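Long-range contact in tryptophan synthase alpha chain (Aquifex aeolicus, PDB 2EKC), which probably cleaves indoleglycerol phosphate to indole and glyceraldehyde 3-phosphate as the alpha subunit of tryptophan synthase, in the last step of tryptophan biosynthesis: residues Y22-Y27 and P62-A67. Numbering follows the deposited sequence.
Sequences YLMVGY and PTIQVA
Y27, M24 and Y22 meet A67 and I64 in an apolar contact at the C-terminal mouth of a TIM barrel, where the end of the first strand and the type II turn M24-Y27 face the start of helix 62-73. The axes of strand 22-24 and helix segment 62-67 come within 9.3 Å, their directions 37° apart. A67 is the hub: its CA lies over one face of the Y27 ring, 4.0 Å from the centroid, a CH-pi contact, while its CB reaches Y27 CG at 3.7 Å and M24 CB at 3.8 Å. V66 CG1 adds a looser touch to Y27 CE1. M24 bends at chi2 (74°) and again at chi3 (66°), and its CE meets I64 CG2 at 4.0 Å. I64 CG2 also lies 3.6 Å from Y22 OH. An alanine in place of Y27 would probably strip the aromatic cover from CA and CB of A67 and open a gap over this buried residue. Y22 also touches E49 and D60, the predicted proton acceptors, so the packing borders the probable active site. With no hydrogen bond crossing between the segments, the fit rests on shape and dispersion, an example of strand end and helix joined by side-chain packing.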
loop_
_atom_site.group_PDB
_atom_site.type_symbol
_atom_site.label_atom_id
_atom_site.label_comp_id
_atom_site.label_asym_id
_atom_site.label_seq_id
_atom_site.Cartn_x
_atom_site.Cartn_y
_atom_site.Cartn_z
ATOM N N TYR A 22 5.169 3.376 -0.470
ATOM C CA TYR A 22 4.982 3.061 0.934
ATOM C C TYR A 22 6.022 3.759 1.809
ATOM O O TYR A 22 7.228 3.585 1.618
ATOM C CB TYR A 22 5.043 1.530 1.079
ATOM C CG TYR A 22 4.995 0.948 2.476
ATOM C CD1 TYR A 22 4.262 1.551 3.497
ATOM C CD2 TYR A 22 5.658 -0.250 2.760
ATOM C CE1 TYR A 22 4.193 0.975 4.773
ATOM C CE2 TYR A 22 5.594 -0.834 4.026
ATOM C CZ TYR A 22 4.864 -0.216 5.026
ATOM O OH TYR A 22 4.819 -0.792 6.278
ATOM N N LEU A 23 5.542 4.571 2.750
ATOM C CA LEU A 23 6.400 5.291 3.691
ATOM C C LEU A 23 5.802 5.129 5.086
ATOM O O LEU A 23 4.606 4.872 5.224
ATOM C CB LEU A 23 6.483 6.786 3.337
ATOM C CG LEU A 23 7.360 7.213 2.153
ATOM C CD1 LEU A 23 7.180 8.708 1.898
ATOM C CD2 LEU A 23 8.817 6.897 2.456
ATOM N N MET A 24 6.633 5.281 6.112
ATOM C CA MET A 24 6.196 5.134 7.502
ATOM C C MET A 24 6.008 6.477 8.202
ATOM O O MET A 24 6.889 7.331 8.160
ATOM C CB MET A 24 7.225 4.303 8.279
ATOM C CG MET A 24 6.870 4.063 9.743
ATOM S SD MET A 24 5.543 2.853 9.925
ATOM C CE MET A 24 6.371 1.400 9.326
ATOM N N VAL A 25 4.864 6.662 8.854
ATOM C CA VAL A 25 4.612 7.908 9.567
ATOM C C VAL A 25 5.533 7.971 10.776
ATOM O O VAL A 25 5.580 7.032 11.566
ATOM C CB VAL A 25 3.162 8.005 10.090
ATOM C CG1 VAL A 25 2.995 9.304 10.880
ATOM C CG2 VAL A 25 2.170 7.960 8.931
ATOM N N GLY A 26 6.274 9.068 10.910
ATOM C CA GLY A 26 7.160 9.216 12.050
ATOM C C GLY A 26 8.605 8.790 11.857
ATOM O O GLY A 26 9.400 8.879 12.790
ATOM N N TYR A 27 8.956 8.322 10.663
ATOM C CA TYR A 27 10.333 7.900 10.394
ATOM C C TYR A 27 10.979 8.772 9.329
ATOM O O TYR A 27 10.438 8.914 8.235
ATOM C CB TYR A 27 10.384 6.449 9.909
ATOM C CG TYR A 27 11.787 6.005 9.554
ATOM C CD1 TYR A 27 12.731 5.747 10.551
ATOM C CD2 TYR A 27 12.186 5.885 8.222
ATOM C CE1 TYR A 27 14.043 5.381 10.232
ATOM C CE2 TYR A 27 13.499 5.520 7.887
ATOM C CZ TYR A 27 14.420 5.271 8.899
ATOM O OH TYR A 27 15.710 4.918 8.578
ATOM N N PRO A 62 13.784 -6.038 7.281
ATOM C CA PRO A 62 14.650 -5.289 8.199
ATOM C C PRO A 62 14.530 -3.764 8.155
ATOM O O PRO A 62 14.419 -3.114 9.195
ATOM C CB PRO A 62 16.052 -5.762 7.815
ATOM C CG PRO A 62 15.812 -7.173 7.377
ATOM C CD PRO A 62 14.571 -7.027 6.520
ATOM N N THR A 63 14.573 -3.195 6.953
ATOM C CA THR A 63 14.492 -1.747 6.790
ATOM C C THR A 63 13.202 -1.163 7.347
ATOM O O THR A 63 13.227 -0.170 8.078
ATOM C CB THR A 63 14.605 -1.343 5.307
ATOM O OG1 THR A 63 15.907 -1.683 4.816
ATOM C CG2 THR A 63 14.383 0.153 5.146
ATOM N N ILE A 64 12.074 -1.774 6.999
ATOM C CA ILE A 64 10.785 -1.282 7.476
ATOM C C ILE A 64 10.625 -1.524 8.973
ATOM O O ILE A 64 9.988 -0.734 9.662
ATOM C CB ILE A 64 9.607 -1.943 6.715
ATOM C CG1 ILE A 64 9.723 -1.642 5.218
ATOM C CG2 ILE A 64 8.272 -1.422 7.250
ATOM C CD1 ILE A 64 9.791 -0.176 4.890
ATOM N N GLN A 65 11.190 -2.615 9.483
ATOM C CA GLN A 65 11.095 -2.873 10.916
ATOM C C GLN A 65 11.795 -1.757 11.687
ATOM O O GLN A 65 11.363 -1.389 12.778
ATOM C CB GLN A 65 11.717 -4.226 11.284
ATOM C CG GLN A 65 10.943 -5.434 10.753
ATOM C CD GLN A 65 11.324 -6.719 11.468
ATOM O OE1 GLN A 65 12.476 -6.896 11.865
ATOM N NE2 GLN A 65 10.363 -7.628 11.625
ATOM N N VAL A 66 12.878 -1.218 11.127
ATOM C CA VAL A 66 13.589 -0.126 11.794
ATOM C C VAL A 66 12.667 1.090 11.840
ATOM O O VAL A 66 12.567 1.766 12.866
ATOM C CB VAL A 66 14.891 0.259 11.052
ATOM C CG1 VAL A 66 15.470 1.551 11.647
ATOM C CG2 VAL A 66 15.907 -0.869 11.165
ATOM N N ALA A 67 11.987 1.357 10.729
ATOM C CA ALA A 67 11.064 2.488 10.658
ATOM C C ALA A 67 9.990 2.347 11.737
ATOM O O ALA A 67 9.623 3.320 12.389
ATOM C CB ALA A 67 10.416 2.559 9.272
#